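Local coordinates for hypothetical protein (Geobacillus stearothermophilus, PDB 1SFS) that is of unknown function but has a glycoside hydrolase-like domain of the Rv2525c type and may be a bacterial lysozyme, at residues W213-Y217 with N229-L235; R151-D157 with Q180-A186; G51-F55 with Y81-V85. All blocks are in the same frame, centred on the assembly; numbering follows the deposited sequence. Where two conformers were deposited one is given.

Contact 1: residues W213-Y217 with N229-L235; sequences WVWQY and NLADRRL
The indole of W213 lies under the side chain of R234 at the end of a beta hairpin, in which strands 211-218 and 227-231 run antiparallel. In the conformer given, R234 crosses the ring at about a right angle: its CB stands 3.7 Å from the centroid of the six-membered ring, almost straight above it, in a CH-pi contact. Its guanidinium continues over NE1 with the two planes 25° apart. A bend at chi3 (-73°) turns that guanidinium back to D232, which it grips side-on, NE to OD1 and NH2 to OD2. These two side-chain bonds fix the rotation of the flat cation above the indole, and D232 OD1 also accepts the backbone N of R234 in an Asx turn that fixes the backbone from which the side chain starts. Tryptophan suits this spot because its broad face can carry both alkyl chain and charge.

Further along, W215 and L230 point the same way from a hydrogen-bonded pair, and L230 CD1 touches W215 CZ3 at 3.9 Å. On the opposite face of the hairpin V214 CG2 meets L235 CD2 at 3.7 Å, while the small methyl of A231 packs against F55. Q216 and N229 share that face with their amides 28° apart; both donate through their NE2 and ND2 groups to D33. The side-chain oxygen N229 OD1, which accepts from W184 NE1, lies 3.2 Å from Q216 CB.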
ATOM      1  N   TRP A 213      -6.028   7.804   1.420  1.00  7.62           N
ATOM      2  CA  TRP A 213      -6.333   7.287   2.732  1.00  8.07           C
ATOM      3  C   TRP A 213      -5.155   6.768   3.502  1.00  7.61           C
ATOM      4  O   TRP A 213      -5.317   6.349   4.639  1.00  8.94           O
ATOM      5  CB  TRP A 213      -7.410   6.195   2.666  1.00  8.93           C
ATOM      6  CG  TRP A 213      -8.765   6.688   2.253  1.00  9.94           C
ATOM      7  CD1 TRP A 213      -9.174   7.954   1.999  1.00 11.32           C
ATOM      8  CD2 TRP A 213      -9.891   5.807   2.053  1.00 12.77           C
ATOM      9  NE1 TRP A 213     -10.535   7.923   1.655  1.00 14.77           N
ATOM     10  CE2 TRP A 213     -10.973   6.628   1.676  1.00 15.15           C
ATOM     11  CE3 TRP A 213     -10.047   4.417   2.161  1.00 14.49           C
ATOM     12  CZ2 TRP A 213     -12.220   6.089   1.398  1.00 18.62           C
ATOM     13  CZ3 TRP A 213     -11.300   3.879   1.887  1.00 17.47           C
ATOM     14  CH2 TRP A 213     -12.305   4.729   1.527  1.00 20.38           C
ATOM     15  N   VAL A 214      -3.975   6.744   2.922  1.00  7.33           N
ATOM     16  CA  VAL A 214      -2.755   6.336   3.602  1.00  7.72           C
ATOM     17  C   VAL A 214      -1.658   7.306   3.229  1.00  6.91           C
ATOM     18  O   VAL A 214      -1.615   7.771   2.089  1.00  7.71           O
ATOM     19  CB  VAL A 214      -2.317   4.885   3.294  1.00  8.43           C
ATOM     20  CG1 VAL A 214      -1.558   4.302   4.477  1.00  9.82           C
ATOM     21  CG2 VAL A 214      -3.479   4.001   2.866  1.00 11.58           C
ATOM     22  N   TRP A 215      -0.725   7.561   4.141  1.00  7.46           N
ATOM     23  CA  TRP A 215       0.363   8.483   3.936  1.00  7.50           C
ATOM     24  C   TRP A 215       1.632   7.893   4.565  1.00  7.72           C
ATOM     25  O   TRP A 215       1.681   7.740   5.804  1.00  8.27           O
ATOM     26  CB  TRP A 215       0.044   9.825   4.594  1.00  8.25           C
ATOM     27  CG  TRP A 215       1.124  10.836   4.477  1.00  8.29           C
ATOM     28  CD1 TRP A 215       2.053  10.997   3.505  1.00  8.59           C
ATOM     29  CD2 TRP A 215       1.403  11.884   5.418  1.00  8.48           C
ATOM     30  NE1 TRP A 215       2.867  12.049   3.775  1.00  9.38           N
ATOM     31  CE2 TRP A 215       2.492  12.611   4.959  1.00  8.86           C
ATOM     32  CE3 TRP A 215       0.818  12.242   6.638  1.00  9.27           C
ATOM     33  CZ2 TRP A 215       3.020  13.697   5.661  1.00 10.36           C
ATOM     34  CZ3 TRP A 215       1.335  13.314   7.348  1.00 11.35           C
ATOM     35  CH2 TRP A 215       2.419  14.020   6.852  1.00 10.98           C
ATOM     36  N   GLN A 216       2.638   7.605   3.779  1.00  7.85           N
ATOM     37  CA  GLN A 216       3.957   7.204   4.287  1.00  8.30           C
ATOM     38  C   GLN A 216       4.722   8.506   4.562  1.00  8.57           C
ATOM     39  O   GLN A 216       5.235   9.125   3.633  1.00 11.23           O
ATOM     40  CB  GLN A 216       4.671   6.301   3.332  1.00  8.40           C
ATOM     41  CG  GLN A 216       5.885   5.633   3.970  1.00  9.63           C
ATOM     42  CD  GLN A 216       6.595   4.817   2.942  1.00 11.86           C
ATOM     43  OE1 GLN A 216       7.119   5.409   1.979  1.00 13.63           O
ATOM     44  NE2 GLN A 216       6.586   3.509   3.098  1.00 15.91           N
ATOM     45  N   TYR A 217       4.770   8.916   5.822  1.00  9.15           N
ATOM     46  CA  TYR A 217       5.392  10.180   6.147  1.00  9.75           C
ATOM     47  C   TYR A 217       6.866  10.081   6.501  1.00  9.97           C
ATOM     48  O   TYR A 217       7.548  11.107   6.600  1.00 10.96           O
ATOM     49  CB  TYR A 217       4.604  10.892   7.255  1.00 10.03           C
ATOM     50  CG  TYR A 217       4.726  10.288   8.607  1.00  9.29           C
ATOM     51  CD1 TYR A 217       5.712  10.683   9.480  1.00  9.97           C
ATOM     52  CD2 TYR A 217       3.820   9.369   9.110  1.00  9.18           C
ATOM     53  CE1 TYR A 217       5.826  10.147  10.750  1.00 10.28           C
ATOM     54  CE2 TYR A 217       3.910   8.821  10.366  1.00  9.26           C
ATOM     55  CZ  TYR A 217       4.923   9.220  11.213  1.00  9.54           C
ATOM     56  OH  TYR A 217       5.006   8.678  12.463  1.00 11.06           O
ATOM     57  N   ASN A 229       3.621   5.395   8.887  1.00  7.76           N
ATOM     58  CA  ASN A 229       2.449   5.796   8.100  1.00  7.52           C
ATOM     59  C   ASN A 229       1.369   6.347   9.005  1.00  7.71           C
ATOM     60  O   ASN A 229       1.267   6.004  10.191  1.00  8.43           O
ATOM     61  CB  ASN A 229       1.863   4.597   7.370  1.00  7.48           C
ATOM     62  CG  ASN A 229       2.830   3.983   6.402  1.00  7.77           C
ATOM     63  OD1 ASN A 229       3.046   4.478   5.323  1.00  8.31           O
ATOM     64  ND2 ASN A 229       3.406   2.843   6.793  1.00 12.15           N
ATOM     65  N   LEU A 230       0.496   7.145   8.401  1.00  7.82           N
ATOM     66  CA  LEU A 230      -0.765   7.561   8.953  1.00  8.14           C
ATOM     67  C   LEU A 230      -1.881   7.198   7.981  1.00  8.05           C
ATOM     68  O   LEU A 230      -1.648   7.149   6.765  1.00  9.38           O
ATOM     69  CB  LEU A 230      -0.811   9.042   9.256  1.00  8.94           C
ATOM     70  CG  LEU A 230       0.087   9.502  10.415  1.00  9.92           C
ATOM     71  CD1 LEU A 230       0.340  10.994  10.312  1.00 13.43           C
ATOM     72  CD2 LEU A 230      -0.555   9.140  11.723  1.00 11.82           C
ATOM     73  N   ALA A 231      -3.076   7.009   8.474  1.00  8.88           N
ATOM     74  CA  ALA A 231      -4.222   6.643   7.623  1.00  9.44           C
ATOM     75  C   ALA A 231      -5.472   7.364   8.035  1.00  9.89           C
ATOM     76  O   ALA A 231      -5.684   7.690   9.204  1.00 11.91           O
ATOM     77  CB  ALA A 231      -4.472   5.150   7.650  1.00 10.42           C
ATOM     78  N   ASP A 232      -6.360   7.526   7.065  1.00  9.76           N
ATOM     79  CA  ASP A 232      -7.741   7.841   7.281  1.00 11.28           C
ATOM     80  C   ASP A 232      -8.426   6.588   7.832  1.00 12.43           C
ATOM     81  O   ASP A 232      -8.194   5.480   7.344  1.00 12.81           O
ATOM     82  CB  ASP A 232      -8.342   8.238   5.933  1.00 13.02           C
ATOM     83  CG  ASP A 232      -9.781   8.755   5.959  1.00 15.86           C
ATOM     84  OD1 ASP A 232     -10.660   7.973   6.337  1.00 18.39           O
ATOM     85  OD2 ASP A 232      -9.995   9.905   5.589  1.00 20.71           O
ATOM     86  N   ARG A 233      -9.260   6.727   8.873  0.72 14.87           N
ATOM     87  CA  ARG A 233      -9.851   5.523   9.510  0.72 17.68           C
ATOM     88  C   ARG A 233     -10.693   4.697   8.558  0.72 16.49           C
ATOM     89  O   ARG A 233     -10.908   3.496   8.768  0.72 19.63           O
ATOM     90  CB  ARG A 233     -10.637   5.947  10.761  0.72 22.30           C
ATOM     91  CG  ARG A 233     -10.810   4.842  11.795  0.72 31.76           C
ATOM     92  CD  ARG A 233     -11.477   5.268  13.101  0.72 37.92           C
ATOM     93  NE  ARG A 233     -10.612   5.056  14.274  0.72 41.86           N
ATOM     94  CZ  ARG A 233     -10.191   5.961  15.153  0.72 40.67           C
ATOM     95  NH1 ARG A 233     -10.499   7.257  15.118  0.72 50.46           N
ATOM     96  NH2 ARG A 233      -9.400   5.590  16.146  0.72 39.94           N
ATOM     97  N   ARG A 234     -11.236   5.327   7.338  0.69 15.78           N
ATOM     98  CA  ARG A 234     -11.955   4.509   6.376  0.69 15.27           C
ATOM     99  C   ARG A 234     -11.111   3.355   5.871  0.69 15.08           C
ATOM    100  O   ARG A 234     -11.624   2.309   5.442  0.69 20.17           O
ATOM    101  CB  ARG A 234     -12.492   5.387   5.205  0.69 16.39           C
ATOM    102  CG  ARG A 234     -13.667   6.268   5.640  0.69 17.83           C
ATOM    103  CD  ARG A 234     -14.022   7.261   4.542  0.69 19.71           C
ATOM    104  NE  ARG A 234     -13.017   8.307   4.463  0.69 17.69           N
ATOM    105  CZ  ARG A 234     -13.103   9.418   3.768  0.69 20.12           C
ATOM    106  NH1 ARG A 234     -14.196   9.677   3.046  0.69 24.30           N
ATOM    107  NH2 ARG A 234     -12.153  10.332   3.734  0.69 20.93           N
ATOM    108  N   LEU A 235      -9.773   3.504   5.937  1.00 12.84           N
ATOM    109  CA  LEU A 235      -8.920   2.434   5.433  1.00 12.80           C
ATOM    110  C   LEU A 235      -9.197   1.127   6.118  1.00 11.92           C
ATOM    111  O   LEU A 235      -9.117   0.047   5.507  1.00 11.69           O
ATOM    112  CB  LEU A 235      -7.476   2.843   5.615  1.00 11.85           C
ATOM    113  CG  LEU A 235      -6.440   1.840   5.120  1.00 13.05           C
ATOM    114  CD1 LEU A 235      -6.412   1.794   3.607  1.00 16.21           C
ATOM    115  CD2 LEU A 235      -5.053   2.188   5.687  1.00 13.62           C
TER

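Contact 2: residues R151-D157 with Q180-A186; sequences RPGLYAD and QAVIWSA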
ATOM      1  N   ARG A 151     -10.222  -4.742  -3.817  1.00  9.67           N
ATOM      2  CA  ARG A 151     -10.295  -3.333  -4.142  1.00  8.94           C
ATOM      3  C   ARG A 151      -8.923  -2.820  -4.552  1.00  7.72           C
ATOM      4  O   ARG A 151      -7.921  -3.181  -3.895  1.00  8.23           O
ATOM      5  CB  ARG A 151     -10.869  -2.545  -2.969  1.00  9.32           C
ATOM      6  CG  ARG A 151     -11.219  -1.116  -3.325  1.00 10.61           C
ATOM      7  CD  ARG A 151     -11.833  -0.363  -2.146  1.00 11.14           C
ATOM      8  NE  ARG A 151     -12.150   1.001  -2.602  1.00 11.13           N
ATOM      9  CZ  ARG A 151     -12.831   1.891  -1.908  1.00 11.16           C
ATOM     10  NH1 ARG A 151     -13.072   3.086  -2.348  1.00 12.58           N
ATOM     11  NH2 ARG A 151     -13.251   1.591  -0.668  1.00 12.95           N
ATOM     12  N   PRO A 152      -8.817  -1.978  -5.560  1.00  7.83           N
ATOM     13  CA  PRO A 152      -7.499  -1.510  -6.017  1.00  7.25           C
ATOM     14  C   PRO A 152      -6.927  -0.421  -5.139  1.00  7.07           C
ATOM     15  O   PRO A 152      -7.518   0.629  -4.924  1.00  9.04           O
ATOM     16  CB  PRO A 152      -7.787  -0.981  -7.428  1.00  8.62           C
ATOM     17  CG  PRO A 152      -9.231  -0.651  -7.445  1.00  9.64           C
ATOM     18  CD  PRO A 152      -9.903  -1.590  -6.486  1.00  9.36           C
ATOM     19  N   GLY A 153      -5.710  -0.655  -4.687  1.00  6.77           N
ATOM     20  CA  GLY A 153      -4.897   0.357  -4.033  1.00  6.71           C
ATOM     21  C   GLY A 153      -3.731   0.747  -4.902  1.00  6.14           C
ATOM     22  O   GLY A 153      -3.224  -0.077  -5.698  1.00  6.84           O
ATOM     23  N   LEU A 154      -3.265   1.980  -4.768  1.00  6.62           N
ATOM     24  CA  LEU A 154      -2.118   2.491  -5.498  1.00  6.70           C
ATOM     25  C   LEU A 154      -1.190   3.155  -4.493  1.00  6.59           C
ATOM     26  O   LEU A 154      -1.592   4.133  -3.871  1.00  7.63           O
ATOM     27  CB  LEU A 154      -2.566   3.511  -6.546  1.00  7.33           C
ATOM     28  CG  LEU A 154      -3.533   2.982  -7.602  1.00  8.31           C
ATOM     29  CD1 LEU A 154      -4.233   4.126  -8.320  1.00  9.60           C
ATOM     30  CD2 LEU A 154      -2.834   2.075  -8.576  1.00 10.30           C
ATOM     31  N   TYR A 155       0.018   2.626  -4.280  0.55  7.23           N
ATOM     32  CA  TYR A 155       1.079   3.263  -3.498  0.55  7.25           C
ATOM     33  C   TYR A 155       1.938   3.988  -4.513  0.55  7.79           C
ATOM     34  O   TYR A 155       2.483   3.371  -5.425  0.55  8.28           O
ATOM     35  CB  TYR A 155       1.960   2.311  -2.733  0.55  8.51           C
ATOM     36  CG  TYR A 155       3.253   2.857  -2.158  0.55  8.13           C
ATOM     37  CD1 TYR A 155       3.265   3.556  -0.943  0.55  9.39           C
ATOM     38  CD2 TYR A 155       4.484   2.688  -2.808  0.55 10.98           C
ATOM     39  CE1 TYR A 155       4.465   4.049  -0.413  0.55 10.04           C
ATOM     40  CE2 TYR A 155       5.655   3.163  -2.279  0.55 11.07           C
ATOM     41  CZ  TYR A 155       5.637   3.834  -1.077  0.55 10.36           C
ATOM     42  OH  TYR A 155       6.865   4.337  -0.581  0.55 11.05           O
ATOM     43  N   ALA A 156       2.043   5.292  -4.287  1.00  7.82           N
ATOM     44  CA  ALA A 156       2.721   6.116  -5.284  1.00  8.99           C
ATOM     45  C   ALA A 156       3.050   7.470  -4.700  1.00  9.08           C
ATOM     46  O   ALA A 156       2.533   7.884  -3.672  1.00  9.68           O
ATOM     47  CB  ALA A 156       1.867   6.255  -6.502  1.00 12.69           C
ATOM     48  N   ASP A 157       3.912   8.171  -5.421  1.00 10.76           N
ATOM     49  CA  ASP A 157       4.289   9.542  -5.107  1.00 10.74           C
ATOM     50  C   ASP A 157       3.595  10.476  -6.083  1.00 10.80           C
ATOM     51  O   ASP A 157       3.970  10.513  -7.258  1.00 12.10           O
ATOM     52  CB  ASP A 157       5.790   9.692  -5.208  1.00 13.84           C
ATOM     53  CG  ASP A 157       6.322  10.991  -4.725  1.00 14.92           C
ATOM     54  OD1 ASP A 157       5.527  11.990  -4.753  1.00 15.11           O
ATOM     55  OD2 ASP A 157       7.505  11.063  -4.317  1.00 18.67           O
ATOM     56  N   GLN A 180     -13.179   3.720  -7.102  1.00  8.41           N
ATOM     57  CA  GLN A 180     -12.685   2.436  -6.581  1.00  8.80           C
ATOM     58  C   GLN A 180     -11.309   2.534  -5.998  1.00  7.97           C
ATOM     59  O   GLN A 180     -11.007   1.862  -5.005  1.00  9.63           O
ATOM     60  CB  GLN A 180     -12.691   1.359  -7.684  1.00  8.99           C
ATOM     61  CG  GLN A 180     -14.076   1.080  -8.318  1.00 10.93           C
ATOM     62  CD  GLN A 180     -15.154   0.637  -7.391  1.00 13.19           C
ATOM     63  OE1 GLN A 180     -14.854  -0.098  -6.467  1.00 16.10           O
ATOM     64  NE2 GLN A 180     -16.382   1.010  -7.656  1.00 17.27           N
ATOM     65  N   ALA A 181     -10.373   3.241  -6.617  1.00  8.02           N
ATOM     66  CA  ALA A 181      -8.994   3.216  -6.158  1.00  7.75           C
ATOM     67  C   ALA A 181      -8.819   3.972  -4.855  1.00  7.23           C
ATOM     68  O   ALA A 181      -9.430   5.022  -4.618  1.00  8.17           O
ATOM     69  CB  ALA A 181      -8.042   3.785  -7.192  1.00  9.22           C
ATOM     70  N   VAL A 182      -7.917   3.465  -4.026  1.00  6.64           N
ATOM     71  CA  VAL A 182      -7.438   4.127  -2.828  1.00  6.77           C
ATOM     72  C   VAL A 182      -5.950   4.367  -2.971  1.00  6.46           C
ATOM     73  O   VAL A 182      -5.220   3.445  -3.339  1.00  7.46           O
ATOM     74  CB  VAL A 182      -7.767   3.308  -1.573  1.00  7.36           C
ATOM     75  CG1 VAL A 182      -7.180   3.930  -0.336  1.00  7.97           C
ATOM     76  CG2 VAL A 182      -9.265   3.129  -1.445  1.00  8.84           C
ATOM     77  N   ILE A 183      -5.513   5.594  -2.703  1.00  6.35           N
ATOM     78  CA  ILE A 183      -4.115   5.953  -2.802  1.00  6.65           C
ATOM     79  C   ILE A 183      -3.453   5.973  -1.418  1.00  6.53           C
ATOM     80  O   ILE A 183      -3.989   6.523  -0.463  1.00  7.23           O
ATOM     81  CB  ILE A 183      -3.933   7.310  -3.524  1.00  7.06           C
ATOM     82  CG1 ILE A 183      -4.409   7.202  -4.981  1.00  8.90           C
ATOM     83  CG2 ILE A 183      -2.499   7.802  -3.460  1.00  8.60           C
ATOM     84  CD1 ILE A 183      -4.371   8.508  -5.743  1.00  9.23           C
ATOM     85  N   TRP A 184      -2.277   5.365  -1.395  1.00  6.41           N
ATOM     86  CA  TRP A 184      -1.297   5.454  -0.331  1.00  6.48           C
ATOM     87  C   TRP A 184      -0.190   6.354  -0.866  1.00  6.38           C
ATOM     88  O   TRP A 184       0.559   5.956  -1.755  1.00  7.64           O
ATOM     89  CB  TRP A 184      -0.799   4.045   0.013  1.00  6.69           C
ATOM     90  CG  TRP A 184       0.238   3.941   1.088  1.00  7.17           C
ATOM     91  CD1 TRP A 184       0.810   4.904   1.860  1.00  7.29           C
ATOM     92  CD2 TRP A 184       0.825   2.705   1.474  1.00  7.47           C
ATOM     93  NE1 TRP A 184       1.711   4.336   2.730  1.00  8.21           N
ATOM     94  CE2 TRP A 184       1.754   3.001   2.512  1.00  8.01           C
ATOM     95  CE3 TRP A 184       0.651   1.396   1.047  1.00  9.72           C
ATOM     96  CZ2 TRP A 184       2.517   2.005   3.126  1.00  9.55           C
ATOM     97  CZ3 TRP A 184       1.411   0.432   1.650  1.00 13.33           C
ATOM     98  CH2 TRP A 184       2.325   0.746   2.673  1.00 12.47           C
ATOM     99  N   SER A 185      -0.137   7.587  -0.364  1.00  7.01           N
ATOM    100  CA  SER A 185       0.789   8.571  -0.876  1.00  7.22           C
ATOM    101  C   SER A 185       2.116   8.519  -0.156  1.00  7.88           C
ATOM    102  O   SER A 185       2.157   8.487   1.083  1.00  8.87           O
ATOM    103  CB  SER A 185       0.171   9.962  -0.691  1.00  8.64           C
ATOM    104  OG  SER A 185       1.093  10.918  -1.157  1.00  9.70           O
ATOM    105  N   ALA A 186       3.202   8.566  -0.919  1.00  8.67           N
ATOM    106  CA  ALA A 186       4.559   8.586  -0.429  1.00 10.41           C
ATOM    107  C   ALA A 186       5.167   9.968  -0.335  1.00 10.63           C
ATOM    108  O   ALA A 186       6.382  10.096  -0.270  1.00 14.53           O
ATOM    109  CB  ALA A 186       5.429   7.684  -1.312  1.00 13.82           C
TER
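Both Y155 (chi1 167°) and W184 (chi1 179°) carry CG trans to the main-chain nitrogen; their paired positions on neighbouring parallel strands put both side chains on one face of the sheet, and the like torsions then lay the rings against each other. In the conformer of Y155 given they form a T-shaped pair: the edge of Y155 is directed at the face of the W184 five-membered ring, planes 70° apart, with Y155 CD1 3.5 Å from W184 CD2. Methyl A186 CB completes the packing 3.7 Å from Y155 OH. Tryptophan suits this place by offering a broad face, and tyrosine because it packs by its ring and bonds by its hydroxyl, to R219.

R151, extended from CG to NE, reaches across to the end of helix 176-180, where NE donates to Q180 O at 2.8 Å in a nearly straight bond. V182 CG2 lies over one face of the guanidinium. Between these ends, alternating bonds such as L154 N to V182 O (2.8 Å) join the strands.

The helices 163-173 and 176-180 make this a right-handed beta-alpha-beta crossover. F163 and Y167 of helix 163-173 pack on L154, while strands 122-126 and 211-218 flank the pair.

Contact 3: residues G51-F55 with Y81-V85; sequences GYPKF and YGVKV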
ATOM      1  N   GLY A  51       5.589   2.807  18.866  1.00 13.32           N
ATOM      2  CA  GLY A  51       4.211   2.926  19.163  1.00 13.21           C
ATOM      3  C   GLY A  51       3.440   1.679  18.741  1.00 11.80           C
ATOM      4  O   GLY A  51       3.989   0.718  18.246  1.00 13.19           O
ATOM      5  N   TYR A  52       2.136   1.704  18.952  1.00 12.48           N
ATOM      6  CA  TYR A  52       1.326   0.533  18.676  1.00 11.57           C
ATOM      7  C   TYR A  52       0.733   0.658  17.272  1.00 10.68           C
ATOM      8  O   TYR A  52      -0.138   1.488  17.054  1.00 12.24           O
ATOM      9  CB  TYR A  52       0.180   0.388  19.729  1.00 13.61           C
ATOM     10  CG  TYR A  52      -0.194  -1.047  19.790  1.00 12.45           C
ATOM     11  CD1 TYR A  52       0.189  -1.834  20.886  1.00 12.62           C
ATOM     12  CD2 TYR A  52      -0.892  -1.675  18.787  1.00 12.44           C
ATOM     13  CE1 TYR A  52      -0.152  -3.177  20.939  1.00 11.75           C
ATOM     14  CE2 TYR A  52      -1.200  -3.041  18.804  1.00 11.79           C
ATOM     15  CZ  TYR A  52      -0.827  -3.776  19.876  1.00 11.53           C
ATOM     16  OH  TYR A  52      -1.103  -5.118  19.953  1.00 11.52           O
ATOM     17  N   PRO A  53       1.199  -0.124  16.301  1.00 10.55           N
ATOM     18  CA  PRO A  53       0.696   0.083  14.936  1.00  9.87           C
ATOM     19  C   PRO A  53      -0.705  -0.450  14.818  1.00 10.01           C
ATOM     20  O   PRO A  53      -0.995  -1.561  15.291  1.00 12.28           O
ATOM     21  CB  PRO A  53       1.710  -0.677  14.110  1.00 10.99           C
ATOM     22  CG  PRO A  53       2.098  -1.830  15.011  1.00 11.46           C
ATOM     23  CD  PRO A  53       2.138  -1.241  16.398  1.00 11.38           C
ATOM     24  N   LYS A  54      -1.583   0.255  14.121  1.00  9.54           N
ATOM     25  CA  LYS A  54      -2.923  -0.237  13.858  1.00  9.97           C
ATOM     26  C   LYS A  54      -2.973  -1.041  12.558  1.00  8.74           C
ATOM     27  O   LYS A  54      -3.915  -1.828  12.351  1.00  9.42           O
ATOM     28  CB  LYS A  54      -3.946   0.881  13.857  1.00 12.09           C
ATOM     29  CG  LYS A  54      -3.939   1.712  15.104  1.00 17.24           C
ATOM     30  CD  LYS A  54      -3.725   1.028  16.440  1.00 23.14           C
ATOM     31  CE  LYS A  54      -3.638   1.931  17.679  1.00 28.13           C
ATOM     32  NZ  LYS A  54      -2.440   2.914  17.674  1.00 20.56           N
ATOM     33  N   PHE A  55      -1.975  -0.873  11.716  1.00  8.14           N
ATOM     34  CA  PHE A  55      -1.860  -1.564  10.459  1.00  7.67           C
ATOM     35  C   PHE A  55      -0.385  -1.720  10.146  1.00  7.11           C
ATOM     36  O   PHE A  55       0.443  -0.954  10.659  1.00  7.87           O
ATOM     37  CB  PHE A  55      -2.626  -0.884   9.321  1.00  8.06           C
ATOM     38  CG  PHE A  55      -2.156   0.542   9.038  1.00  8.05           C
ATOM     39  CD1 PHE A  55      -1.177   0.767   8.080  1.00  8.62           C
ATOM     40  CD2 PHE A  55      -2.657   1.608   9.743  1.00  9.11           C
ATOM     41  CE1 PHE A  55      -0.739   2.063   7.845  1.00  9.44           C
ATOM     42  CE2 PHE A  55      -2.211   2.922   9.492  1.00  9.22           C
ATOM     43  CZ  PHE A  55      -1.265   3.139   8.534  1.00  9.77           C
ATOM     44  N   TYR A  81      -2.081  -9.580  17.255  1.00  8.90           N
ATOM     45  CA  TYR A  81      -1.812  -8.320  17.928  1.00  9.05           C
ATOM     46  C   TYR A  81      -2.895  -7.272  17.740  1.00  9.32           C
ATOM     47  O   TYR A  81      -2.765  -6.143  18.196  1.00 10.54           O
ATOM     48  CB  TYR A  81      -0.468  -7.782  17.465  1.00 10.58           C
ATOM     49  CG  TYR A  81       0.697  -8.670  17.675  1.00 12.62           C
ATOM     50  CD1 TYR A  81       1.014  -9.207  18.878  1.00 17.30           C
ATOM     51  CD2 TYR A  81       1.509  -8.951  16.570  1.00 15.91           C
ATOM     52  CE1 TYR A  81       2.151 -10.034  18.991  1.00 18.41           C
ATOM     53  CE2 TYR A  81       2.597  -9.727  16.617  1.00 17.56           C
ATOM     54  CZ  TYR A  81       2.892 -10.271  17.855  1.00 17.49           C
ATOM     55  OH  TYR A  81       4.025 -11.074  17.885  1.00 28.84           O
ATOM     56  N   GLY A  82      -3.972  -7.637  17.018  1.00  9.65           N
ATOM     57  CA  GLY A  82      -4.991  -6.622  16.741  1.00 10.45           C
ATOM     58  C   GLY A  82      -4.567  -5.619  15.674  1.00 10.46           C
ATOM     59  O   GLY A  82      -5.094  -4.475  15.651  1.00 12.76           O
ATOM     60  N   VAL A  83      -3.606  -6.020  14.836  1.00  8.94           N
ATOM     61  CA  VAL A  83      -3.066  -5.185  13.770  1.00  8.78           C
ATOM     62  C   VAL A  83      -3.639  -5.674  12.443  1.00  8.71           C
ATOM     63  O   VAL A  83      -3.767  -6.880  12.213  1.00 10.14           O
ATOM     64  CB  VAL A  83      -1.529  -5.307  13.818  1.00  8.40           C
ATOM     65  CG1 VAL A  83      -0.882  -4.496  12.662  1.00  9.51           C
ATOM     66  CG2 VAL A  83      -0.977  -4.818  15.123  1.00  9.97           C
ATOM     67  N   LYS A  84      -3.979  -4.732  11.568  0.61  8.72           N
ATOM     68  CA  LYS A  84      -4.460  -5.019  10.230  0.61  8.75           C
ATOM     69  C   LYS A  84      -3.300  -5.189   9.246  0.61  7.91           C
ATOM     70  O   LYS A  84      -2.357  -4.392   9.289  0.61 11.15           O
ATOM     71  CB  LYS A  84      -5.341  -3.870   9.756  0.61  9.40           C
ATOM     72  CG  LYS A  84      -6.618  -3.652  10.491  0.61 11.93           C
ATOM     73  CD  LYS A  84      -7.668  -4.668  10.107  0.61 14.73           C
ATOM     74  CE  LYS A  84      -8.965  -4.571  10.880  0.61 20.33           C
ATOM     75  NZ  LYS A  84     -10.036  -5.228  10.068  0.61 36.97           N
ATOM     76  N   VAL A  85      -3.380  -6.172   8.364  1.00  8.69           N
ATOM     77  CA  VAL A  85      -2.407  -6.326   7.301  1.00  8.53           C
ATOM     78  C   VAL A  85      -2.760  -5.390   6.141  1.00  8.43           C
ATOM     79  O   VAL A  85      -3.920  -5.380   5.711  1.00  9.70           O
ATOM     80  CB  VAL A  85      -2.389  -7.783   6.803  1.00 11.73           C
ATOM     81  CG1 VAL A  85      -1.361  -7.927   5.692  1.00 14.51           C
ATOM     82  CG2 VAL A  85      -2.167  -8.757   7.934  1.00 14.05           C
TER
HETATM   83  O   HOH W   1      -6.071  -2.455  13.941  1.00 14.10           O
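Segments 51-55 and 81-85 run in roughly the same direction, 36° apart, and draw together into a single parallel bridge, F55 with K84, beside which K84 N donates to K54 O at 3.0 Å in an almost straight bond (175°). At the other end Y52 reaches over with its phenol: OH donates to Y81 O at 2.6 Å, the acceptor lying near the plane of the ring and the hydroxyl approaching a lone pair in the carbonyl plane. Its CG swung to the far side of the backbone N (chi1 -155°), the tyrosine ring spans the distance that the separating backbones leave, and its CE2 rests 4.1 Å from V83 CG2.

That carbonyl belongs to the C-terminal end of helix 72-80, which finishes in a Schellman motif with G82 at positive phi, a conformation glycine adopts easily. The contact joins the entries to strands 55-59 and 84-89, neighbours in the parallel part of the sheet. V83, branched and apolar, packs both ways: CG2 lies 3.3 Å from P53 O, a buried oxygen with no polar partner in the model, and CG1 packs against the backbone of F55. K54 folds back so that NZ donates to Y52 O, and it also forms a salt bridge with E195. A water donates to both K54 O and G82 O, at 2.8 Å from each.

Overall arrangement
All three contacts belong to one mixed sheet whose first and last strands also pair, and they follow one another along the chain in the order contact 3, contact 2, contact 1. Contacts 1 and 2, with centres about 10 Å apart, join through adjacent strands 182-185 and 211-218: S185 N lies 2.9 Å from V214 O, and Y155 OH lies 2.8 Å from Q216 OE1, both probable hydrogen bonds. Contact 3 meets contact 1 through F55, whose CZ packs 3.6 Å from N229 CB. Contacts 2 and 3 do not touch; their nearest atoms are about 6 Å apart. No ligand is bound, and the position of any active site remains unknown.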